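PDB 1MZB: ferric uptake regulation protein from Pseudomonas aeruginosa, which probably acts as a metal-dependent, dimeric transcriptional repressor that senses cellular iron and controls the genes of iron uptake. Local coordinates for residues Asp39-Leu44 / Ala54-Val59; Thr61-Glu64 / Leu68-Arg71; Val70-Asp75 / Val80-Asp85; Ser86-His91 / Glu107-Gln112. All coordinates share one frame; numbering follows the deposited sequence.

Overall arrangement
From the N terminus, contacts 1, 2 and 4 follow in series, and contact 3 opens on the residues where contact 2 ends, Val70 and Arg71; none nests or crosses. Contact 1 closes over the nine residues between its segments, bringing helix 37-46 against helix 53-66. Contact 2 closes over three residues, the last of helix 53-66 and the start of the turn into strand 69-72. Contact 3 closes the hairpin of that strand with strand 80-83. Contact 4 spans 15 residues, tying strand 90-94 and the loop before it to helix 106-117. Its centre lies about 29 Å from that of contact 1, while contacts 3 and 4 meet at one shared zinc ion.

Contact 1: Asp39-Leu44 / Ala54-Val59; sequences DVYKAL and ATVYRV
The ring of Tyr41 meets Val56 at its edge: methyl CG2 of Val56 lies near the ring plane, 4.4 Å from Tyr41 CD1. Closer still is the root of that side chain, with Tyr41 CB 4.1 Å from Val56 CG2. Tyr41 carries its CG anti to the backbone N (chi1 169°), which sends the ring off beside Val56, where it also borders the other helix through Leu53. This is also where the backbones come nearest, Tyr41 CA and Val56 CA being 6.3 Å apart.

Val56 is the one residue of 54-59 that touches all three partners, and its two methyls divide the work. CG2 serves Tyr41 and also meets Leu44 end on, 3.8 Å from Leu44 CD1. CG1 turns to Val40 instead, crossing it at a slant with 3.7 Å between Val56 CG1 and Val40 CG1. No hydrogen bond spans the pair, so the joint rests on these apolar contacts alone.

Met26 of helix 18-28 packs on both Val40 and Leu44, and Leu60 touches Val40 from farther along helix 53-66, so the valine of 39-44 belongs to a three-helix core. The short axes pass 9.5 Å apart, with their N-to-C directions at 127°. Two successive helices packed at such an angle are consistent with the helix-turn-helix of a winged-helix DNA-binding domain, in which helix 53-66 would be the recognition helix.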
loop_
_atom_site.group_PDB
_atom_site.type_symbol
_atom_site.label_atom_id
_atom_site.label_comp_id
_atom_site.label_asym_id
_atom_site.label_seq_id
_atom_site.Cartn_x
_atom_site.Cartn_y
_atom_site.Cartn_z
ATOM N N ASP A 39 21.207 -6.570 -7.697
ATOM C CA ASP A 39 20.226 -6.061 -8.664
ATOM C C ASP A 39 20.390 -4.552 -8.781
ATOM O O ASP A 39 20.348 -4.004 -9.888
ATOM C CB ASP A 39 18.781 -6.353 -8.241
ATOM C CG ASP A 39 18.417 -7.846 -8.272
ATOM O OD1 ASP A 39 18.946 -8.598 -9.134
ATOM O OD2 ASP A 39 17.575 -8.258 -7.434
ATOM N N VAL A 40 20.552 -3.868 -7.647
ATOM C CA VAL A 40 20.730 -2.412 -7.696
ATOM C C VAL A 40 22.020 -2.082 -8.452
ATOM O O VAL A 40 22.029 -1.237 -9.386
ATOM C CB VAL A 40 20.750 -1.797 -6.261
ATOM C CG1 VAL A 40 21.022 -0.298 -6.323
ATOM C CG2 VAL A 40 19.418 -2.034 -5.562
ATOM N N TYR A 41 23.113 -2.732 -8.064
ATOM C CA TYR A 41 24.422 -2.542 -8.722
ATOM C C TYR A 41 24.361 -2.777 -10.241
ATOM O O TYR A 41 24.860 -1.943 -11.055
ATOM C CB TYR A 41 25.448 -3.504 -8.073
ATOM C CG TYR A 41 26.755 -3.606 -8.807
ATOM C CD1 TYR A 41 27.694 -2.586 -8.739
ATOM C CD2 TYR A 41 27.048 -4.734 -9.581
ATOM C CE1 TYR A 41 28.923 -2.690 -9.429
ATOM C CE2 TYR A 41 28.256 -4.843 -10.271
ATOM C CZ TYR A 41 29.182 -3.821 -10.192
ATOM O OH TYR A 41 30.348 -3.931 -10.920
ATOM N N LYS A 42 23.735 -3.877 -10.644
ATOM C CA LYS A 42 23.615 -4.205 -12.063
ATOM C C LYS A 42 22.796 -3.144 -12.791
ATOM O O LYS A 42 23.160 -2.738 -13.910
ATOM C CB LYS A 42 22.966 -5.567 -12.262
ATOM C CG LYS A 42 23.905 -6.733 -11.934
ATOM C CD LYS A 42 23.126 -8.040 -11.842
ATOM C CE LYS A 42 24.026 -9.209 -11.455
ATOM N NZ LYS A 42 23.238 -10.465 -11.297
ATOM N N ALA A 43 21.695 -2.711 -12.180
ATOM C CA ALA A 43 20.859 -1.659 -12.799
ATOM C C ALA A 43 21.693 -0.400 -12.967
ATOM O O ALA A 43 21.641 0.261 -14.013
ATOM C CB ALA A 43 19.653 -1.361 -11.938
ATOM N N LEU A 44 22.461 -0.052 -11.944
ATOM C CA LEU A 44 23.318 1.122 -12.017
ATOM C C LEU A 44 24.387 0.985 -13.089
ATOM O O LEU A 44 24.682 1.951 -13.803
ATOM C CB LEU A 44 23.980 1.389 -10.673
ATOM C CG LEU A 44 23.071 1.999 -9.605
ATOM C CD1 LEU A 44 23.800 2.023 -8.281
ATOM C CD2 LEU A 44 22.645 3.402 -10.046
ATOM N N ALA A 54 30.300 -2.711 -3.321
ATOM C CA ALA A 54 30.472 -2.493 -1.888
ATOM C C ALA A 54 29.825 -1.188 -1.483
ATOM O O ALA A 54 29.236 -1.078 -0.412
ATOM C CB ALA A 54 31.969 -2.483 -1.510
ATOM N N THR A 55 29.914 -0.184 -2.348
ATOM C CA THR A 55 29.281 1.080 -1.998
ATOM C C THR A 55 27.745 0.916 -2.038
ATOM O O THR A 55 27.041 1.459 -1.203
ATOM C CB THR A 55 29.702 2.179 -2.984
ATOM O OG1 THR A 55 31.107 2.409 -2.816
ATOM C CG2 THR A 55 28.901 3.496 -2.732
ATOM N N VAL A 56 27.240 0.164 -3.003
ATOM C CA VAL A 56 25.796 -0.043 -3.108
ATOM C C VAL A 56 25.319 -0.730 -1.842
ATOM O O VAL A 56 24.336 -0.319 -1.232
ATOM C CB VAL A 56 25.408 -0.925 -4.347
ATOM C CG1 VAL A 56 23.928 -1.351 -4.223
ATOM C CG2 VAL A 56 25.641 -0.114 -5.704
ATOM N N TYR A 57 26.022 -1.771 -1.421
ATOM C CA TYR A 57 25.600 -2.483 -0.212
ATOM C C TYR A 57 25.647 -1.563 1.019
ATOM O O TYR A 57 24.750 -1.557 1.849
ATOM C CB TYR A 57 26.489 -3.686 0.049
ATOM C CG TYR A 57 26.030 -4.469 1.272
ATOM C CD1 TYR A 57 24.890 -5.265 1.226
ATOM C CD2 TYR A 57 26.699 -4.350 2.492
ATOM C CE1 TYR A 57 24.420 -5.936 2.384
ATOM C CE2 TYR A 57 26.241 -5.003 3.644
ATOM C CZ TYR A 57 25.117 -5.781 3.583
ATOM O OH TYR A 57 24.654 -6.411 4.711
ATOM N N ARG A 58 26.719 -0.798 1.125
ATOM C CA ARG A 58 26.868 0.112 2.249
ATOM C C ARG A 58 25.730 1.113 2.311
ATOM O O ARG A 58 25.141 1.322 3.367
ATOM C CB ARG A 58 28.209 0.846 2.136
ATOM C CG ARG A 58 29.363 -0.095 2.288
ATOM C CD ARG A 58 29.766 -0.211 3.720
ATOM N NE ARG A 58 30.631 0.909 4.107
ATOM C CZ ARG A 58 31.942 0.957 3.877
ATOM N NH1 ARG A 58 32.539 -0.055 3.258
ATOM N NH2 ARG A 58 32.661 2.005 4.284
ATOM N N VAL A 59 25.441 1.752 1.183
ATOM C CA VAL A 59 24.364 2.730 1.147
ATOM C C VAL A 59 23.007 2.104 1.464
ATOM O O VAL A 59 22.220 2.667 2.204
ATOM C CB VAL A 59 24.263 3.423 -0.211
ATOM C CG1 VAL A 59 23.004 4.323 -0.243
ATOM C CG2 VAL A 59 25.508 4.250 -0.491
#

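Contact 2: Thr61-Glu64 / Leu68-Arg71; sequences TQFE and LVVR
Phe63 O takes two backbone N-H groups from the residues that lead into the strand. Val69 N donates to Phe63 O at 3.2 Å with an N-H...O angle of 154°, arriving well above the carbonyl plane. Leu68 N is nearer to Phe63 O, at 2.9 Å, but its angle of 129° makes that bond weak. One water joins the two segments again, donating to both Glu64 O and Val69 O. Beside it Glu64 CA offers a CA-H to Val69 O at 3.4 Å.

A longer-range tie links Glu64 and Arg71. Their salt bridge, Glu64 OE1 to Arg71 NH1, is long at 3.9 Å, and the carboxylate stands almost perpendicular to the guanidinium. The stronger partner of NH1 is the hydroxyl of Tyr57, farther back in helix 53-66; the backbone O of Tyr57 also bonds Thr61 OG1. With its chain extended from CG to NE, Arg71 runs past the carboxylate, so that Arg71 CD lies 3.3 Å from Glu64 OE1.

These bonds lie where helix 53-66 gives way to strand 69-72, the step from probable recognition helix to wing in a winged-helix domain. The two methyls of Val69 sit against the last turn of the helix: CG1 is 3.8 Å from Phe63 CB, while CG2 lies against the Glu64 backbone and CB. Leu68 CD1 rests over one face of the Phe63 ring, 4.1 Å from Phe63 CD1. Leu9 touches both Phe63 and Leu68, and Leu24 and Leu27 of helix 18-28 pack round the phenylalanine.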
loop_
_atom_site.group_PDB
_atom_site.type_symbol
_atom_site.label_atom_id
_atom_site.label_comp_id
_atom_site.label_asym_id
_atom_site.label_seq_id
_atom_site.Cartn_x
_atom_site.Cartn_y
_atom_site.Cartn_z
ATOM N N THR A 61 22.512 -0.363 3.317
ATOM C CA THR A 61 22.499 -0.665 4.761
ATOM C C THR A 61 22.300 0.640 5.567
ATOM O O THR A 61 21.620 0.656 6.600
ATOM C CB THR A 61 23.786 -1.391 5.203
ATOM O OG1 THR A 61 23.804 -2.697 4.579
ATOM C CG2 THR A 61 23.800 -1.593 6.724
ATOM N N GLN A 62 22.837 1.732 5.038
ATOM C CA GLN A 62 22.670 3.059 5.678
ATOM C C GLN A 62 21.181 3.407 5.601
ATOM O O GLN A 62 20.593 3.872 6.591
ATOM C CB GLN A 62 23.521 4.121 4.952
ATOM C CG GLN A 62 25.043 3.880 4.986
ATOM C CD GLN A 62 25.893 5.007 4.402
ATOM O OE1 GLN A 62 25.608 5.538 3.315
ATOM N NE2 GLN A 62 26.965 5.376 5.127
ATOM N N PHE A 63 20.567 3.168 4.433
ATOM C CA PHE A 63 19.143 3.453 4.229
ATOM C C PHE A 63 18.265 2.604 5.126
ATOM O O PHE A 63 17.236 3.047 5.622
ATOM C CB PHE A 63 18.726 3.188 2.771
ATOM C CG PHE A 63 19.186 4.229 1.803
ATOM C CD1 PHE A 63 19.948 5.308 2.225
ATOM C CD2 PHE A 63 18.875 4.113 0.463
ATOM C CE1 PHE A 63 20.386 6.258 1.316
ATOM C CE2 PHE A 63 19.321 5.067 -0.459
ATOM C CZ PHE A 63 20.075 6.132 -0.029
ATOM N N GLU A 64 18.676 1.358 5.334
ATOM C CA GLU A 64 17.903 0.459 6.153
ATOM C C GLU A 64 17.885 0.903 7.620
ATOM O O GLU A 64 16.838 0.919 8.268
ATOM C CB GLU A 64 18.495 -0.942 6.048
ATOM C CG GLU A 64 17.739 -1.964 6.833
ATOM C CD GLU A 64 18.679 -2.754 7.701
ATOM O OE1 GLU A 64 19.336 -3.688 7.170
ATOM O OE2 GLU A 64 18.794 -2.401 8.908
ATOM N N LEU A 68 14.688 4.353 5.730
ATOM C CA LEU A 68 14.242 4.645 4.369
ATOM C C LEU A 68 13.920 3.334 3.627
ATOM O O LEU A 68 13.126 3.325 2.686
ATOM C CB LEU A 68 15.326 5.379 3.603
ATOM C CG LEU A 68 15.494 6.829 4.044
ATOM C CD1 LEU A 68 16.654 7.434 3.267
ATOM C CD2 LEU A 68 14.178 7.588 3.784
ATOM N N VAL A 69 14.584 2.245 4.005
ATOM C CA VAL A 69 14.278 0.953 3.351
ATOM C C VAL A 69 14.155 -0.117 4.419
ATOM O O VAL A 69 14.591 0.089 5.552
ATOM C CB VAL A 69 15.351 0.485 2.306
ATOM C CG1 VAL A 69 15.630 1.585 1.292
ATOM C CG2 VAL A 69 16.598 -0.007 2.968
ATOM N N VAL A 70 13.523 -1.232 4.058
ATOM C CA VAL A 70 13.366 -2.353 4.966
ATOM C C VAL A 70 14.134 -3.474 4.272
ATOM O O VAL A 70 14.092 -3.570 3.049
ATOM C CB VAL A 70 11.894 -2.786 5.078
ATOM C CG1 VAL A 70 11.793 -4.026 5.946
ATOM C CG2 VAL A 70 11.044 -1.641 5.706
ATOM N N ARG A 71 14.825 -4.296 5.043
ATOM C CA ARG A 71 15.567 -5.418 4.491
ATOM C C ARG A 71 14.790 -6.671 4.883
ATOM O O ARG A 71 14.355 -6.836 6.033
ATOM C CB ARG A 71 16.983 -5.425 5.078
ATOM C CG ARG A 71 17.816 -6.668 4.801
ATOM C CD ARG A 71 19.046 -6.670 5.712
ATOM N NE ARG A 71 20.078 -7.607 5.302
ATOM C CZ ARG A 71 21.330 -7.252 5.026
ATOM N NH1 ARG A 71 21.703 -5.970 5.114
ATOM N NH2 ARG A 71 22.206 -8.176 4.668
HETATM O O HOH W 1 14.093 -0.154 8.400
#

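Contact 3: Val70-Asp75 / Val80-Asp85; sequences VRHNFD and VFELAD. With ZN (zinc ion), chain D; ZN (zinc ion), chain C.
The hairpin of strands 69-72 and 80-83, the likely wing of the DNA-binding domain, carries a zinc ligand beside its paired backbones: His72 ND1 gives Glu82 OE2 a weak hydrogen bond, 2.8 Å long and bent to 117°. The other oxygen, Glu82 OE1, binds zinc at 2.0 Å. His72 is therefore a second-shell residue, whereas His34, His91 and Glu102 complete the site. Glu82 CG lies between its backbone N and carbonyl carbon (chi1 55°), and beyond it the chain is extended, taking the carboxylate across toward His72.

The His72 ring has Phe74 CZ over one face and Val70 CG1 over the other, both displaced toward the rim. The backbones beneath are paired antiparallel: Val70 with Glu82 and His72 with Val80 are hydrogen-bonded pairs, the shortest bond being Val80 N to His72 O at 2.7 Å.

Between them Arg71 and Phe81 form a non-hydrogen-bonded pair on the opposite face of the hairpin, toward helix 53-66. Phe81 CZ lies over a face of the Arg71 guanidinium, 3.5 Å from Arg71 NH1, which is hydrogen-bonded to Tyr57 OH; the planes are 70° apart. Beyond the strand, Asp75 OD2 binds a different zinc ion at 1.9 Å, with His78 as the second protein ligand.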
loop_
_atom_site.group_PDB
_atom_site.type_symbol
_atom_site.label_atom_id
_atom_site.label_comp_id
_atom_site.label_asym_id
_atom_site.label_seq_id
_atom_site.Cartn_x
_atom_site.Cartn_y
_atom_site.Cartn_z
ATOM N N VAL A 70 13.523 -1.232 4.058
ATOM C CA VAL A 70 13.366 -2.353 4.966
ATOM C C VAL A 70 14.134 -3.474 4.272
ATOM O O VAL A 70 14.092 -3.570 3.049
ATOM C CB VAL A 70 11.894 -2.786 5.078
ATOM C CG1 VAL A 70 11.793 -4.026 5.946
ATOM C CG2 VAL A 70 11.044 -1.641 5.706
ATOM N N ARG A 71 14.825 -4.296 5.043
ATOM C CA ARG A 71 15.567 -5.418 4.491
ATOM C C ARG A 71 14.790 -6.671 4.883
ATOM O O ARG A 71 14.355 -6.836 6.033
ATOM C CB ARG A 71 16.983 -5.425 5.078
ATOM C CG ARG A 71 17.816 -6.668 4.801
ATOM C CD ARG A 71 19.046 -6.670 5.712
ATOM N NE ARG A 71 20.078 -7.607 5.302
ATOM C CZ ARG A 71 21.330 -7.252 5.026
ATOM N NH1 ARG A 71 21.703 -5.970 5.114
ATOM N NH2 ARG A 71 22.206 -8.176 4.668
ATOM N N HIS A 72 14.624 -7.564 3.918
ATOM C CA HIS A 72 13.906 -8.807 4.102
ATOM C C HIS A 72 14.786 -9.936 3.539
ATOM O O HIS A 72 15.634 -9.690 2.709
ATOM C CB HIS A 72 12.625 -8.815 3.253
ATOM C CG HIS A 72 11.503 -7.980 3.798
ATOM N ND1 HIS A 72 11.026 -6.868 3.137
ATOM C CD2 HIS A 72 10.680 -8.174 4.852
ATOM C CE1 HIS A 72 9.952 -6.416 3.756
ATOM N NE2 HIS A 72 9.715 -7.191 4.799
ATOM N N ASN A 73 14.596 -11.157 4.032
ATOM C CA ASN A 73 15.346 -12.289 3.476
ATOM C C ASN A 73 14.235 -13.315 3.286
ATOM O O ASN A 73 13.811 -14.001 4.237
ATOM C CB ASN A 73 16.390 -12.818 4.441
ATOM C CG ASN A 73 17.241 -13.882 3.809
ATOM O OD1 ASN A 73 16.742 -14.656 2.991
ATOM N ND2 ASN A 73 18.533 -13.920 4.160
ATOM N N PHE A 74 13.736 -13.408 2.066
ATOM C CA PHE A 74 12.628 -14.326 1.796
ATOM C C PHE A 74 12.991 -15.752 1.415
ATOM O O PHE A 74 12.227 -16.682 1.724
ATOM C CB PHE A 74 11.744 -13.766 0.673
ATOM C CG PHE A 74 11.129 -12.417 0.988
ATOM C CD1 PHE A 74 10.292 -12.256 2.093
ATOM C CD2 PHE A 74 11.315 -11.339 0.117
ATOM C CE1 PHE A 74 9.628 -11.013 2.323
ATOM C CE2 PHE A 74 10.671 -10.112 0.343
ATOM C CZ PHE A 74 9.830 -9.950 1.435
ATOM N N ASP A 75 14.124 -15.945 0.749
ATOM C CA ASP A 75 14.473 -17.310 0.356
ATOM C C ASP A 75 15.575 -17.869 1.222
ATOM O O ASP A 75 16.022 -18.996 1.004
ATOM C CB ASP A 75 14.823 -17.393 -1.138
ATOM C CG ASP A 75 16.160 -16.742 -1.500
ATOM O OD1 ASP A 75 16.942 -16.317 -0.606
ATOM O OD2 ASP A 75 16.444 -16.668 -2.725
ATOM N N VAL A 80 16.800 -8.707 0.424
ATOM C CA VAL A 80 16.052 -7.895 -0.509
ATOM C C VAL A 80 15.887 -6.544 0.170
ATOM O O VAL A 80 15.644 -6.519 1.361
ATOM C CB VAL A 80 14.662 -8.502 -0.729
ATOM C CG1 VAL A 80 13.662 -7.450 -1.154
ATOM C CG2 VAL A 80 14.784 -9.605 -1.775
ATOM N N PHE A 81 15.991 -5.437 -0.579
ATOM C CA PHE A 81 15.826 -4.123 0.040
ATOM C C PHE A 81 14.684 -3.445 -0.694
ATOM O O PHE A 81 14.665 -3.463 -1.916
ATOM C CB PHE A 81 17.093 -3.287 -0.128
ATOM C CG PHE A 81 18.282 -3.825 0.622
ATOM C CD1 PHE A 81 19.117 -4.786 0.055
ATOM C CD2 PHE A 81 18.587 -3.351 1.902
ATOM C CE1 PHE A 81 20.268 -5.268 0.764
ATOM C CE2 PHE A 81 19.715 -3.818 2.609
ATOM C CZ PHE A 81 20.560 -4.775 2.039
ATOM N N GLU A 82 13.728 -2.887 0.025
ATOM C CA GLU A 82 12.620 -2.212 -0.656
ATOM C C GLU A 82 12.290 -0.961 0.123
ATOM O O GLU A 82 12.582 -0.874 1.294
ATOM C CB GLU A 82 11.390 -3.119 -0.766
ATOM C CG GLU A 82 10.876 -3.689 0.569
ATOM C CD GLU A 82 9.788 -4.765 0.378
ATOM O OE1 GLU A 82 8.675 -4.438 -0.070
ATOM O OE2 GLU A 82 10.059 -5.943 0.680
ATOM N N LEU A 83 11.739 0.031 -0.548
ATOM C CA LEU A 83 11.392 1.247 0.145
ATOM C C LEU A 83 10.396 0.977 1.269
ATOM O O LEU A 83 9.605 0.013 1.234
ATOM C CB LEU A 83 10.800 2.240 -0.844
ATOM C CG LEU A 83 11.791 2.681 -1.908
ATOM C CD1 LEU A 83 11.033 3.503 -2.955
ATOM C CD2 LEU A 83 12.942 3.513 -1.260
ATOM N N ALA A 84 10.458 1.836 2.280
ATOM C CA ALA A 84 9.577 1.753 3.426
ATOM C C ALA A 84 8.403 2.698 3.139
ATOM O O ALA A 84 7.252 2.351 3.393
ATOM C CB ALA A 84 10.327 2.189 4.704
ATOM N N ASP A 85 8.715 3.867 2.563
ATOM C CA ASP A 85 7.721 4.907 2.237
ATOM C C ASP A 85 6.478 4.436 1.474
ATOM O O ASP A 85 5.381 4.974 1.676
ATOM C CB ASP A 85 8.383 6.083 1.471
ATOM C CG ASP A 85 9.122 5.639 0.207
ATOM O OD1 ASP A 85 10.010 4.764 0.308
ATOM O OD2 ASP A 85 8.833 6.165 -0.891
HETATM ZN ZN ZN D . 18.095 -15.805 -3.198
HETATM ZN ZN ZN C . 7.593 -6.040 -0.723
#

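Contact 4: Ser86-His91 / Glu107-Gln112; sequences SGHHDH and EIEKRQ. With ZN (zinc ion), chain B; ZN (zinc ion), chain E; ZN (zinc ion), chain C.
His88, Asp90 and Glu109 meet through a zinc ion that joins the loop before strand 90-94 and the first residue of that strand to helix 106-117, in the part of the fold that carries the C-terminal mixed sheet and, as in other Fur proteins, serves dimerisation. His88 NE2 binds the zinc at 2.0 Å. Glu109 OE2 reaches the same zinc from the helix side, also at 2.0 Å, whereas Glu109 OE1 stays 3.0 Å from the metal, so this carboxylate is monodentate. Asp90 chelates instead, its OD2 at 2.2 Å and OD1 at 2.4 Å from the zinc. His126 and a water supply the two remaining donors, giving six in all.

The metal draws together oxygens that would otherwise be expected to repel: Asp90 OD2 and Glu109 OE2 are only 2.9 Å apart, in carboxylates nearly coplanar at 19°. Glu109 OE2 also lies in the plane of the His88 ring, at its edge, with the carboxylate turned 69° from that ring. No direct hydrogen bond crosses between the segments; the zinc, with its bound water, makes the connection.

Outward from the metal, Glu109 is bent about its CB-CG bond (chi2 -58°), folding its carboxylate round toward the site. Asp90 is held by backbone pairing with Phe103, and His91, next in the strand, serves the zinc ion that Glu82 also binds. On the helix, Lys110 forms salt bridges to Glu8 and Asp85 of the second subunit, while Glu107 OE2 binds a separate zinc ion. One turn on from Glu109, Gln112 OE1 accepts a hydrogen bond from the zinc-bound water at 2.7 Å.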
loop_
_atom_site.group_PDB
_atom_site.type_symbol
_atom_site.label_atom_id
_atom_site.label_comp_id
_atom_site.label_asym_id
_atom_site.label_seq_id
_atom_site.Cartn_x
_atom_site.Cartn_y
_atom_site.Cartn_z
ATOM N N SER A 86 6.645 3.434 0.610
ATOM C CA SER A 86 5.543 2.898 -0.185
ATOM C C SER A 86 4.401 2.415 0.712
ATOM O O SER A 86 4.598 2.189 1.913
ATOM C CB SER A 86 6.043 1.732 -1.050
ATOM O OG SER A 86 6.513 0.666 -0.236
ATOM N N GLY A 87 3.213 2.255 0.131
ATOM C CA GLY A 87 2.093 1.771 0.917
ATOM C C GLY A 87 2.547 0.500 1.619
ATOM O O GLY A 87 3.452 -0.188 1.131
ATOM N N HIS A 88 1.949 0.188 2.763
ATOM C CA HIS A 88 2.330 -1.017 3.502
ATOM C C HIS A 88 1.960 -2.277 2.737
ATOM O O HIS A 88 0.946 -2.324 2.020
ATOM C CB HIS A 88 1.653 -1.046 4.876
ATOM C CG HIS A 88 1.750 -2.370 5.583
ATOM N ND1 HIS A 88 2.926 -2.842 6.132
ATOM C CD2 HIS A 88 0.799 -3.290 5.882
ATOM C CE1 HIS A 88 2.687 -3.990 6.745
ATOM N NE2 HIS A 88 1.401 -4.286 6.612
ATOM N N HIS A 89 2.790 -3.299 2.909
ATOM C CA HIS A 89 2.580 -4.579 2.262
ATOM C C HIS A 89 3.280 -5.677 3.056
ATOM O O HIS A 89 4.382 -5.499 3.568
ATOM C CB HIS A 89 3.118 -4.537 0.823
ATOM N N ASP A 90 2.602 -6.802 3.205
ATOM C CA ASP A 90 3.200 -7.944 3.880
ATOM C C ASP A 90 3.482 -8.845 2.690
ATOM O O ASP A 90 3.260 -8.423 1.572
ATOM C CB ASP A 90 2.209 -8.536 4.824
ATOM C CG ASP A 90 1.809 -7.528 5.907
ATOM O OD1 ASP A 90 2.699 -6.945 6.537
ATOM O OD2 ASP A 90 0.649 -7.350 6.093
ATOM N N HIS A 91 3.940 -10.062 2.899
ATOM C CA HIS A 91 4.319 -10.856 1.725
ATOM C C HIS A 91 3.972 -12.314 1.776
ATOM O O HIS A 91 4.026 -12.928 2.839
ATOM C CB HIS A 91 5.867 -10.788 1.529
ATOM C CG HIS A 91 6.431 -9.409 1.375
ATOM N ND1 HIS A 91 6.641 -8.577 2.450
ATOM C CD2 HIS A 91 6.765 -8.752 0.241
ATOM C CE1 HIS A 91 7.087 -7.449 1.946
ATOM N NE2 HIS A 91 7.178 -7.507 0.634
ATOM N N GLU A 107 -8.276 -6.610 7.369
ATOM C CA GLU A 107 -8.796 -7.355 8.519
ATOM C C GLU A 107 -7.655 -7.737 9.470
ATOM O O GLU A 107 -7.740 -7.528 10.665
ATOM C CB GLU A 107 -9.524 -8.616 8.052
ATOM C CG GLU A 107 -9.981 -9.563 9.183
ATOM C CD GLU A 107 -10.931 -8.899 10.164
ATOM O OE1 GLU A 107 -11.671 -7.986 9.735
ATOM O OE2 GLU A 107 -10.961 -9.288 11.357
ATOM N N ILE A 108 -6.572 -8.270 8.917
ATOM C CA ILE A 108 -5.421 -8.660 9.740
ATOM C C ILE A 108 -4.778 -7.440 10.362
ATOM O O ILE A 108 -4.400 -7.480 11.510
ATOM C CB ILE A 108 -4.359 -9.384 8.907
ATOM C CG1 ILE A 108 -4.851 -10.790 8.609
ATOM C CG2 ILE A 108 -3.004 -9.406 9.634
ATOM C CD1 ILE A 108 -3.919 -11.569 7.758
ATOM N N GLU A 109 -4.631 -6.359 9.601
ATOM C CA GLU A 109 -4.029 -5.147 10.158
ATOM C C GLU A 109 -4.822 -4.625 11.362
ATOM O O GLU A 109 -4.244 -4.185 12.361
ATOM C CB GLU A 109 -3.960 -4.044 9.092
ATOM C CG GLU A 109 -3.113 -4.366 7.854
ATOM C CD GLU A 109 -1.668 -4.709 8.185
ATOM O OE1 GLU A 109 -1.057 -4.026 9.030
ATOM O OE2 GLU A 109 -1.144 -5.657 7.565
ATOM N N LYS A 110 -6.150 -4.642 11.271
ATOM C CA LYS A 110 -6.927 -4.135 12.389
ATOM C C LYS A 110 -6.895 -5.136 13.544
ATOM O O LYS A 110 -6.847 -4.732 14.707
ATOM C CB LYS A 110 -8.359 -3.806 11.939
ATOM C CG LYS A 110 -8.477 -2.428 11.215
ATOM C CD LYS A 110 -9.810 -2.333 10.436
ATOM C CE LYS A 110 -10.353 -0.916 10.242
ATOM N NZ LYS A 110 -9.683 -0.033 9.244
ATOM N N ARG A 111 -6.874 -6.431 13.231
ATOM C CA ARG A 111 -6.820 -7.447 14.292
ATOM C C ARG A 111 -5.488 -7.349 15.064
ATOM O O ARG A 111 -5.463 -7.533 16.287
ATOM C CB ARG A 111 -7.003 -8.843 13.709
ATOM C CG ARG A 111 -6.941 -9.945 14.759
ATOM C CD ARG A 111 -8.184 -9.885 15.668
ATOM N NE ARG A 111 -8.193 -10.976 16.633
ATOM C CZ ARG A 111 -9.088 -11.107 17.598
ATOM N NH1 ARG A 111 -10.072 -10.211 17.734
ATOM N NH2 ARG A 111 -8.994 -12.138 18.428
ATOM N N GLN A 112 -4.381 -7.109 14.351
ATOM C CA GLN A 112 -3.074 -6.926 14.999
ATOM C C GLN A 112 -3.141 -5.752 15.981
ATOM O O GLN A 112 -2.640 -5.846 17.098
ATOM C CB GLN A 112 -1.980 -6.633 13.967
ATOM C CG GLN A 112 -1.667 -7.851 13.135
ATOM C CD GLN A 112 -0.723 -7.586 11.981
ATOM O OE1 GLN A 112 -0.273 -8.524 11.338
ATOM N NE2 GLN A 112 -0.431 -6.314 11.700
HETATM ZN ZN ZN B . 0.848 -5.868 7.663
HETATM ZN ZN ZN E . -10.212 -11.148 11.527
HETATM ZN ZN ZN C . 7.593 -6.040 -0.723
HETATM O O HOH W 2 0.351 -7.759 8.866
HETATM O O HOH W 3 -7.823 -11.273 11.343
#